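Local structure of catechol 1,2-dioxygenase (Burkholderia ambifaria, 5VXT) at residues L123-A128 and Y178-P183; L209-Y214 and A237-F242; D246-L251 and F302-R307. The protein probably catalyses the intradiol cleavage of catechol to cis,cis-muconate with molecular oxygen at a non-haem iron(III) centre. One frame throughout, in Å; residues are numbered along the deposited sequence.

Contacts 1 and 2, their centres about 13 Å apart, build one site from different parts of the chain. Y178 of contact 1 and H238 and H240 of contact 2 bind the same iron(III), which also carries catechol. Y178 OH and H238 NE2, both iron ligands, are 2.9 Å apart. L123 and Y214 add apolar surface around the catechol. Contact 3 is remote, its centre about 25 Å from that of contact 1 and about 23 Å from that of contact 2. It still touches contact 2: F241 CG meets F302 CZ at 3.5 Å, and K250 makes a cation-pi contact with F242. The F302 side chain is about 14 Å from the iron.

Contact 1 (L123-A128 and Y178-P183); sequences LYVAGA and YSHFDP. With FE (Fe (III) ion), chain J; CAQ (catechol), chain K.
L123 is wedged between two aromatic rings, Y178 and F181, and makes the tight part of this contact. Its two methyl groups divide the work. CD1 lies over one face of the Y178 ring, offset toward the rim, and comes within 3.4 Å of Y178 CD1. CD2 sits over the centre of the F181 ring, 3.8 Å from the centroid and only 7° off the ring normal. Both are CH-pi contacts. The L123 side chain has CG anti to the carbonyl carbon (chi1 -52°), which lets its fork reach both rings.

V125 extends the apolar strip. Its CG2 methyl meets F181 CE1 at 3.7 Å. The packing thins out from there. V125 CG2 comes nearest H180 at its CB atom, 3.9 Å away, and the H180 side chain lies at the exposed margin. The loop 178-183 is shaped by a type II turn from Y178 to F181, closed by F181 N to Y178 O. R193 braces both segments from outside, with hydrogen bonds to L123 O and S179 O.

At the buried end, Y178 OH binds the iron at 1.9 Å. Catechol chelates the metal through O3 at 2.3 Å and O4 at 2.5 Å, and R235 also hydrogen-bonds to it. L123 CD1 lies 3.3 Å from catechol O3, so one methyl borders both the tyrosine ring and the substrate. The chemistry is therefore divided: an apolar methyl covers one face of the Y178 ring, while its oxygen holds the metal. Chelation by both catechol oxygens is consistent with the substrate complex of an intradiol dioxygenase.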
loop_
_atom_site.group_PDB
_atom_site.type_symbol
_atom_site.label_atom_id
_atom_site.label_comp_id
_atom_site.label_asym_id
_atom_site.label_seq_id
_atom_site.Cartn_x
_atom_site.Cartn_y
_atom_site.Cartn_z
ATOM N N LEU B 123 -1.737 9.771 -15.372
ATOM C CA LEU B 123 -0.759 9.934 -16.444
ATOM C C LEU B 123 -0.634 11.373 -16.937
ATOM O O LEU B 123 -0.187 11.598 -18.065
ATOM C CB LEU B 123 -1.103 9.001 -17.604
ATOM C CG LEU B 123 -1.289 7.549 -17.149
ATOM C CD1 LEU B 123 -1.647 6.657 -18.319
ATOM C CD2 LEU B 123 -0.035 7.044 -16.441
ATOM N N TYR B 124 -0.996 12.355 -16.119
ATOM C CA TYR B 124 -0.795 13.744 -16.513
ATOM C C TYR B 124 0.675 14.127 -16.379
ATOM O O TYR B 124 1.360 13.696 -15.447
ATOM C CB TYR B 124 -1.656 14.671 -15.654
ATOM C CG TYR B 124 -1.321 16.128 -15.845
ATOM C CD1 TYR B 124 -1.685 16.794 -17.013
ATOM C CD2 TYR B 124 -0.639 16.837 -14.872
ATOM C CE1 TYR B 124 -1.377 18.124 -17.202
ATOM C CE2 TYR B 124 -0.326 18.174 -15.055
ATOM C CZ TYR B 124 -0.699 18.809 -16.220
ATOM O OH TYR B 124 -0.392 20.138 -16.409
ATOM N N VAL B 125 1.161 14.950 -17.310
ATOM C CA VAL B 125 2.525 15.473 -17.262
ATOM C C VAL B 125 2.471 16.989 -17.391
ATOM O O VAL B 125 1.954 17.518 -18.383
ATOM C CB VAL B 125 3.432 14.874 -18.352
ATOM C CG1 VAL B 125 4.831 15.461 -18.245
ATOM C CG2 VAL B 125 3.492 13.354 -18.224
ATOM N N ALA B 126 3.012 17.683 -16.399
ATOM C CA ALA B 126 2.998 19.134 -16.404
ATOM C C ALA B 126 4.120 19.683 -17.273
ATOM O O ALA B 126 5.193 19.086 -17.394
ATOM C CB ALA B 126 3.127 19.669 -14.977
ATOM N N GLY B 127 3.857 20.832 -17.891
ATOM C CA GLY B 127 4.895 21.620 -18.528
ATOM C C GLY B 127 4.846 21.721 -20.037
ATOM O O GLY B 127 5.845 22.139 -20.635
ATOM N N ALA B 128 3.733 21.354 -20.673
ATOM C CA ALA B 128 3.658 21.417 -22.123
ATOM C C ALA B 128 3.777 22.867 -22.578
ATOM O O ALA B 128 3.251 23.769 -21.912
ATOM C CB ALA B 128 2.345 20.818 -22.629
ATOM N N TYR B 178 1.248 6.257 -23.269
ATOM C CA TYR B 178 1.408 7.697 -23.118
ATOM C C TYR B 178 2.888 8.049 -23.067
ATOM O O TYR B 178 3.688 7.309 -22.489
ATOM C CB TYR B 178 0.745 8.196 -21.833
ATOM C CG TYR B 178 -0.765 8.136 -21.784
ATOM C CD1 TYR B 178 -1.435 6.922 -21.680
ATOM C CD2 TYR B 178 -1.519 9.303 -21.785
ATOM C CE1 TYR B 178 -2.816 6.878 -21.612
ATOM C CE2 TYR B 178 -2.892 9.267 -21.711
ATOM C CZ TYR B 178 -3.534 8.055 -21.631
ATOM O OH TYR B 178 -4.896 8.030 -21.557
ATOM N N SER B 179 3.249 9.190 -23.649
ATOM C CA SER B 179 4.616 9.662 -23.491
ATOM C C SER B 179 4.927 9.852 -22.007
ATOM O O SER B 179 4.036 10.106 -21.194
ATOM C CB SER B 179 4.832 10.962 -24.270
ATOM O OG SER B 179 3.970 11.981 -23.814
ATOM N N HIS B 180 6.205 9.663 -21.661
ATOM C CA HIS B 180 6.728 9.670 -20.295
ATOM C C HIS B 180 6.376 8.384 -19.549
ATOM O O HIS B 180 6.916 8.135 -18.468
ATOM C CB HIS B 180 6.234 10.891 -19.504
ATOM C CG HIS B 180 7.196 11.360 -18.454
ATOM N ND1 HIS B 180 8.316 12.106 -18.753
ATOM C CD2 HIS B 180 7.206 11.188 -17.111
ATOM C CE1 HIS B 180 8.975 12.373 -17.638
ATOM N NE2 HIS B 180 8.324 11.827 -16.627
ATOM N N PHE B 181 5.491 7.551 -20.115
ATOM C CA PHE B 181 5.066 6.304 -19.480
ATOM C C PHE B 181 5.068 5.145 -20.467
ATOM O O PHE B 181 4.295 4.194 -20.306
ATOM C CB PHE B 181 3.670 6.431 -18.866
ATOM C CG PHE B 181 3.528 7.543 -17.885
ATOM C CD1 PHE B 181 3.024 8.775 -18.285
ATOM C CD2 PHE B 181 3.886 7.359 -16.555
ATOM C CE1 PHE B 181 2.888 9.811 -17.377
ATOM C CE2 PHE B 181 3.754 8.385 -15.644
ATOM C CZ PHE B 181 3.255 9.613 -16.050
ATOM N N ASP B 182 5.906 5.202 -21.499
ATOM C CA ASP B 182 5.889 4.166 -22.528
ATOM C C ASP B 182 6.848 3.043 -22.151
ATOM O O ASP B 182 8.061 3.280 -22.077
ATOM C CB ASP B 182 6.262 4.747 -23.880
ATOM C CG ASP B 182 5.961 3.795 -25.032
ATOM O OD1 ASP B 182 6.171 2.567 -24.878
ATOM O OD2 ASP B 182 5.505 4.275 -26.095
ATOM N N PRO B 183 6.365 1.818 -21.925
ATOM C CA PRO B 183 7.257 0.723 -21.526
ATOM C C PRO B 183 8.029 0.094 -22.673
ATOM O O PRO B 183 8.817 -0.825 -22.430
ATOM C CB PRO B 183 6.286 -0.290 -20.899
ATOM C CG PRO B 183 5.031 -0.095 -21.676
ATOM C CD PRO B 183 4.958 1.386 -21.993
HETATM FE FE FE J . -5.995 8.072 -19.977
HETATM C C1 CAQ K . -5.421 4.504 -15.769
HETATM C C2 CAQ K . -4.819 4.982 -16.930
HETATM C C3 CAQ K . -5.424 6.012 -17.635
HETATM O O3 CAQ K . -4.878 6.517 -18.771
HETATM C C4 CAQ K . -6.693 6.574 -17.139
HETATM O O4 CAQ K . -7.288 7.576 -17.832
HETATM C C5 CAQ K . -7.257 6.069 -15.976
HETATM C C6 CAQ K . -6.620 5.035 -15.297
#

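Contact 2 (L209-Y214 and A237-F242); sequences LMPVGY and AHVHFF. With FE (Fe (III) ion), chain J; CAQ (catechol), chain K.
P211 and V239 supply the apolar side-chain contact between these segments. P211 CG meets V239 CG2 at 4.0 Å, the two side chains crossing at about a right angle. The same proline carbon, P211 CG, lies 3.5 Å from H238 O. Nearby, the A237 methyl packs against P211 O and the backbone of V212. The CA atoms of the two segments come nearest at G213 and A237.

Polar contact across the gap runs through water. One molecule accepts from H238 N at 2.9 Å and can donate to V212 O at 3.1 Å, one of several acceptors within its reach.

Metal binding forms the third group. H238 NE2 and H240 NE2 each bind the iron at 2.0 Å. These histidines are two residues apart on one strand, so both reach the metal from the same side. H238 CG stands between the backbone N and the carbonyl carbon (chi1 63°), and ND1 is anchored by a hydrogen bond to P236 O. The H240 ring is stacked on W170.

Aromatic contact with the substrate comes from Y214. One face of its ring lies over the catechol, with C2 3.6 Å above the centre of the ring. Y214 OH does not bind the iron. This fits the axial tyrosine of intradiol dioxygenases, which leaves the metal when substrate binds.

Segment 209-214 leaves strand 203-209 of one sheet and leads toward helix 221-229. Strand 238-244 belongs to the other sheet. It lies between strands 166-170 and 251-256, bonded through H240 to W170 and through V239 to F255. V239 also touches I150 of strand 147-155, so the contact joins the two sheets near the iron.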
loop_
_atom_site.group_PDB
_atom_site.type_symbol
_atom_site.label_atom_id
_atom_site.label_comp_id
_atom_site.label_asym_id
_atom_site.label_seq_id
_atom_site.Cartn_x
_atom_site.Cartn_y
_atom_site.Cartn_z
ATOM N N LEU B 209 -3.459 12.583 -33.344
ATOM C CA LEU B 209 -3.830 11.306 -33.933
ATOM C C LEU B 209 -4.776 10.570 -32.988
ATOM O O LEU B 209 -4.828 10.841 -31.784
ATOM C CB LEU B 209 -2.592 10.452 -34.234
ATOM C CG LEU B 209 -1.481 11.099 -35.066
ATOM C CD1 LEU B 209 -0.258 10.189 -35.152
ATOM C CD2 LEU B 209 -1.981 11.460 -36.465
ATOM N N MET B 210 -5.532 9.640 -33.554
ATOM C CA MET B 210 -6.589 8.965 -32.807
ATOM C C MET B 210 -6.003 7.994 -31.781
ATOM O O MET B 210 -5.241 7.092 -32.155
ATOM C CB MET B 210 -7.496 8.221 -33.790
ATOM C CG MET B 210 -8.548 7.343 -33.137
ATOM S SD MET B 210 -9.854 8.328 -32.397
ATOM C CE MET B 210 -10.404 9.229 -33.840
ATOM N N PRO B 211 -6.328 8.130 -30.496
ATOM C CA PRO B 211 -5.835 7.170 -29.507
ATOM C C PRO B 211 -6.585 5.851 -29.583
ATOM O O PRO B 211 -7.671 5.754 -30.150
ATOM C CB PRO B 211 -6.115 7.865 -28.171
ATOM C CG PRO B 211 -7.348 8.647 -28.443
ATOM C CD PRO B 211 -7.187 9.153 -29.870
ATOM N N VAL B 212 -5.980 4.827 -28.977
ATOM C CA VAL B 212 -6.637 3.551 -28.730
ATOM C C VAL B 212 -6.617 3.312 -27.223
ATOM O O VAL B 212 -5.833 3.913 -26.486
ATOM C CB VAL B 212 -5.969 2.383 -29.489
ATOM C CG1 VAL B 212 -4.704 1.947 -28.783
ATOM C CG2 VAL B 212 -6.935 1.212 -29.644
ATOM N N GLY B 213 -7.497 2.423 -26.770
ATOM C CA GLY B 213 -7.721 2.262 -25.342
ATOM C C GLY B 213 -6.492 1.781 -24.591
ATOM O O GLY B 213 -5.584 1.162 -25.143
ATOM N N TYR B 214 -6.489 2.078 -23.292
ATOM C CA TYR B 214 -5.401 1.759 -22.376
ATOM C C TYR B 214 -5.608 0.374 -21.764
ATOM O O TYR B 214 -6.734 -0.116 -21.639
ATOM C CB TYR B 214 -5.316 2.826 -21.273
ATOM C CG TYR B 214 -4.342 2.543 -20.140
ATOM C CD1 TYR B 214 -3.037 3.020 -20.179
ATOM C CD2 TYR B 214 -4.738 1.816 -19.021
ATOM C CE1 TYR B 214 -2.148 2.763 -19.143
ATOM C CE2 TYR B 214 -3.855 1.549 -17.980
ATOM C CZ TYR B 214 -2.566 2.023 -18.048
ATOM O OH TYR B 214 -1.688 1.762 -17.015
ATOM N N ALA B 237 -10.899 3.979 -25.642
ATOM C CA ALA B 237 -10.101 5.089 -26.154
ATOM C C ALA B 237 -10.678 6.417 -25.674
ATOM O O ALA B 237 -11.895 6.619 -25.670
ATOM C CB ALA B 237 -10.056 5.050 -27.686
ATOM N N HIS B 238 -9.801 7.329 -25.268
ATOM C CA HIS B 238 -10.260 8.544 -24.613
ATOM C C HIS B 238 -9.180 9.610 -24.710
ATOM O O HIS B 238 -8.029 9.330 -25.057
ATOM C CB HIS B 238 -10.609 8.288 -23.147
ATOM C CG HIS B 238 -9.438 7.843 -22.335
ATOM N ND1 HIS B 238 -9.009 6.534 -22.314
ATOM C CD2 HIS B 238 -8.588 8.533 -21.541
ATOM C CE1 HIS B 238 -7.951 6.434 -21.530
ATOM N NE2 HIS B 238 -7.676 7.632 -21.049
ATOM N N VAL B 239 -9.576 10.841 -24.390
ATOM C CA VAL B 239 -8.684 11.995 -24.351
ATOM C C VAL B 239 -8.967 12.760 -23.065
ATOM O O VAL B 239 -10.131 13.008 -22.739
ATOM C CB VAL B 239 -8.878 12.910 -25.580
ATOM C CG1 VAL B 239 -7.970 14.110 -25.496
ATOM C CG2 VAL B 239 -8.612 12.136 -26.852
ATOM N N HIS B 240 -7.908 13.138 -22.341
ATOM C CA HIS B 240 -8.008 13.871 -21.081
ATOM C C HIS B 240 -7.937 15.375 -21.300
ATOM O O HIS B 240 -7.236 15.848 -22.196
ATOM C CB HIS B 240 -6.864 13.491 -20.147
ATOM C CG HIS B 240 -6.889 12.070 -19.687
ATOM N ND1 HIS B 240 -7.505 11.683 -18.516
ATOM C CD2 HIS B 240 -6.358 10.945 -20.224
ATOM C CE1 HIS B 240 -7.355 10.381 -18.353
ATOM N NE2 HIS B 240 -6.662 9.908 -19.373
ATOM N N PHE B 241 -8.620 16.130 -20.436
ATOM C CA PHE B 241 -8.453 17.577 -20.426
ATOM C C PHE B 241 -8.398 18.152 -19.014
ATOM O O PHE B 241 -9.129 17.721 -18.118
ATOM C CB PHE B 241 -9.579 18.283 -21.191
ATOM C CG PHE B 241 -9.715 17.838 -22.620
ATOM C CD1 PHE B 241 -9.042 18.505 -23.639
ATOM C CD2 PHE B 241 -10.519 16.757 -22.948
ATOM C CE1 PHE B 241 -9.169 18.101 -24.962
ATOM C CE2 PHE B 241 -10.646 16.347 -24.269
ATOM C CZ PHE B 241 -9.968 17.021 -25.271
ATOM N N PHE B 242 -7.525 19.147 -18.848
ATOM C CA PHE B 242 -7.627 20.177 -17.829
ATOM C C PHE B 242 -8.065 21.464 -18.503
ATOM O O PHE B 242 -7.556 21.792 -19.578
ATOM C CB PHE B 242 -6.278 20.467 -17.164
ATOM C CG PHE B 242 -5.867 19.466 -16.141
ATOM C CD1 PHE B 242 -6.813 18.792 -15.396
ATOM C CD2 PHE B 242 -4.526 19.229 -15.908
ATOM C CE1 PHE B 242 -6.424 17.869 -14.430
ATOM C CE2 PHE B 242 -4.126 18.299 -14.935
ATOM C CZ PHE B 242 -5.085 17.628 -14.211
HETATM FE FE FE J . -5.995 8.072 -19.977
HETATM C C1 CAQ K . -5.421 4.504 -15.769
HETATM C C2 CAQ K . -4.819 4.982 -16.930
HETATM C C3 CAQ K . -5.424 6.012 -17.635
HETATM O O3 CAQ K . -4.878 6.517 -18.771
HETATM C C4 CAQ K . -6.693 6.574 -17.139
HETATM O O4 CAQ K . -7.288 7.576 -17.832
HETATM C C5 CAQ K . -7.257 6.069 -15.976
HETATM C C6 CAQ K . -6.620 5.035 -15.297
HETATM O O HOH W 1 -7.256 6.000 -24.774
#

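Contact 3 (D246-L251 and F302-R307); sequences DGHRKL and FVLTPR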
loop_
_atom_site.group_PDB
_atom_site.type_symbol
_atom_site.label_atom_id
_atom_site.label_comp_id
_atom_site.label_asym_id
_atom_site.label_seq_id
_atom_site.Cartn_x
_atom_site.Cartn_y
_atom_site.Cartn_z
ATOM N N ASP B 246 -8.757 32.038 -14.609
ATOM C CA ASP B 246 -9.166 32.824 -13.452
ATOM C C ASP B 246 -10.668 33.071 -13.496
ATOM O O ASP B 246 -11.262 33.199 -14.566
ATOM C CB ASP B 246 -8.423 34.158 -13.422
ATOM C CG ASP B 246 -6.989 34.038 -13.888
ATOM O OD1 ASP B 246 -6.252 33.185 -13.349
ATOM O OD2 ASP B 246 -6.604 34.794 -14.804
ATOM N N GLY B 247 -11.278 33.157 -12.320
ATOM C CA GLY B 247 -12.707 33.343 -12.245
ATOM C C GLY B 247 -13.525 32.088 -12.443
ATOM O O GLY B 247 -14.752 32.147 -12.298
ATOM N N HIS B 248 -12.892 30.955 -12.773
ATOM C CA HIS B 248 -13.577 29.678 -12.922
ATOM C C HIS B 248 -12.855 28.599 -12.128
ATOM O O HIS B 248 -11.653 28.687 -11.861
ATOM C CB HIS B 248 -13.666 29.236 -14.387
ATOM C CG HIS B 248 -14.241 30.280 -15.288
ATOM N ND1 HIS B 248 -13.457 31.184 -15.974
ATOM C CD2 HIS B 248 -15.524 30.579 -15.598
ATOM C CE1 HIS B 248 -14.235 31.991 -16.674
ATOM N NE2 HIS B 248 -15.493 31.647 -16.462
ATOM N N ARG B 249 -13.601 27.563 -11.767
ATOM C CA ARG B 249 -12.991 26.415 -11.116
ATOM C C ARG B 249 -12.265 25.555 -12.148
ATOM O O ARG B 249 -12.614 25.544 -13.334
ATOM C CB ARG B 249 -14.055 25.609 -10.368
ATOM C CG ARG B 249 -14.848 26.460 -9.383
ATOM C CD ARG B 249 -15.872 25.649 -8.611
ATOM N NE ARG B 249 -16.704 24.811 -9.469
ATOM C CZ ARG B 249 -17.325 23.712 -9.047
ATOM N NH1 ARG B 249 -17.192 23.326 -7.778
ATOM N NH2 ARG B 249 -18.062 22.987 -9.883
ATOM N N LYS B 250 -11.221 24.856 -11.698
ATOM C CA LYS B 250 -10.420 24.058 -12.619
ATOM C C LYS B 250 -11.197 22.810 -13.026
ATOM O O LYS B 250 -11.618 22.022 -12.173
ATOM C CB LYS B 250 -9.073 23.679 -11.999
ATOM C CG LYS B 250 -8.214 22.823 -12.926
ATOM C CD LYS B 250 -6.785 22.671 -12.441
ATOM C CE LYS B 250 -6.059 21.578 -13.229
ATOM N NZ LYS B 250 -4.639 21.356 -12.803
ATOM N N LEU B 251 -11.387 22.626 -14.324
ATOM C CA LEU B 251 -12.155 21.502 -14.841
ATOM C C LEU B 251 -11.217 20.350 -15.171
ATOM O O LEU B 251 -10.251 20.519 -15.922
ATOM C CB LEU B 251 -12.959 21.903 -16.084
ATOM C CG LEU B 251 -13.695 20.743 -16.777
ATOM C CD1 LEU B 251 -14.749 20.085 -15.881
ATOM C CD2 LEU B 251 -14.331 21.272 -18.087
ATOM N N PHE B 302 -16.216 23.241 -23.833
ATOM C CA PHE B 302 -16.072 23.152 -22.387
ATOM C C PHE B 302 -16.895 24.266 -21.764
ATOM O O PHE B 302 -16.657 25.445 -22.047
ATOM C CB PHE B 302 -14.607 23.259 -21.964
ATOM C CG PHE B 302 -13.729 22.184 -22.528
ATOM C CD1 PHE B 302 -13.650 20.939 -21.919
ATOM C CD2 PHE B 302 -12.952 22.421 -23.647
ATOM C CE1 PHE B 302 -12.826 19.956 -22.430
ATOM C CE2 PHE B 302 -12.133 21.439 -24.160
ATOM C CZ PHE B 302 -12.064 20.210 -23.551
ATOM N N VAL B 303 -17.874 23.898 -20.946
ATOM C CA VAL B 303 -18.673 24.860 -20.195
ATOM C C VAL B 303 -18.182 24.813 -18.757
ATOM O O VAL B 303 -18.324 23.790 -18.079
ATOM C CB VAL B 303 -20.176 24.565 -20.280
ATOM C CG1 VAL B 303 -20.949 25.554 -19.426
ATOM C CG2 VAL B 303 -20.663 24.638 -21.732
ATOM N N LEU B 304 -17.599 25.914 -18.296
ATOM C CA LEU B 304 -16.960 26.004 -16.992
ATOM C C LEU B 304 -17.942 26.522 -15.946
ATOM O O LEU B 304 -18.955 27.150 -16.267
ATOM C CB LEU B 304 -15.750 26.942 -17.067
ATOM C CG LEU B 304 -14.729 26.776 -18.194
ATOM C CD1 LEU B 304 -13.546 27.695 -17.942
ATOM C CD2 LEU B 304 -14.254 25.328 -18.305
ATOM N N THR B 305 -17.615 26.283 -14.674
ATOM C CA THR B 305 -18.356 26.851 -13.558
ATOM C C THR B 305 -17.546 27.954 -12.880
ATOM O O THR B 305 -16.312 27.960 -12.943
ATOM C CB THR B 305 -18.737 25.777 -12.529
ATOM O OG1 THR B 305 -17.562 25.072 -12.112
ATOM C CG2 THR B 305 -19.725 24.800 -13.143
ATOM N N PRO B 306 -18.205 28.909 -12.228
ATOM C CA PRO B 306 -17.477 30.037 -11.641
ATOM C C PRO B 306 -16.950 29.737 -10.246
ATOM O O PRO B 306 -17.497 28.925 -9.497
ATOM C CB PRO B 306 -18.552 31.128 -11.578
ATOM C CG PRO B 306 -19.792 30.356 -11.295
ATOM C CD PRO B 306 -19.661 29.058 -12.044
ATOM N N ARG B 307 -15.863 30.421 -9.900
ATOM C CA ARG B 307 -15.439 30.426 -8.508
ATOM C C ARG B 307 -16.534 31.050 -7.652
ATOM O O ARG B 307 -17.298 31.903 -8.114
ATOM C CB ARG B 307 -14.133 31.202 -8.347
ATOM C CG ARG B 307 -12.934 30.531 -8.988
ATOM C CD ARG B 307 -11.678 31.352 -8.771
ATOM N NE ARG B 307 -10.463 30.566 -8.964
ATOM C CZ ARG B 307 -9.702 30.115 -7.971
ATOM N NH1 ARG B 307 -10.024 30.378 -6.709
ATOM N NH2 ARG B 307 -8.613 29.411 -8.236
HETATM O O HOH W 2 -15.216 24.915 -14.428
#
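This is a short antiparallel backbone pairing at the end of the beta sandwich. H248 and P306 form a single bridge, a non-hydrogen-bonded pair framed by two bonds. R307 N donates to G247 O at 3.2 Å with an angle of 164°. R249 N donates to T305 O at 3.0 Å. Water 2 prolongs the pairing, donating to R249 O and accepting from T305 N at 2.8 Å.

R249 adds a side-chain grip. Its chain bends at chi3 (-49°) and brings the edge of the guanidinium to T305. NE donates to T305 OG1 at 2.8 Å and NH2 donates to the same oxygen at 3.1 Å, both with the oxygen in the guanidinium plane. NH2 also forms a salt bridge with D106 of helix 94-109. P306 O is buried here without a polar partner.

Side chains pack beside the bridge. L304 CD1 makes a CH-pi contact over one face of the H248 ring, 3.7 Å above its plane, while T305 O lies at the ring edge. H248 ND1 bonds to S245 OG. Among apolar groups, L251 CD2 meets F302 CD1 at 3.9 Å and L304 CD2 at 4.1 Å.

Segment 246-251 connects strands 238-244 and 251-256 of one sheet; segment 302-307 leaves strand 295-303 of the other. A single antiparallel bridge thus ties the two together, in the beta sandwich of the intradiol dioxygenases.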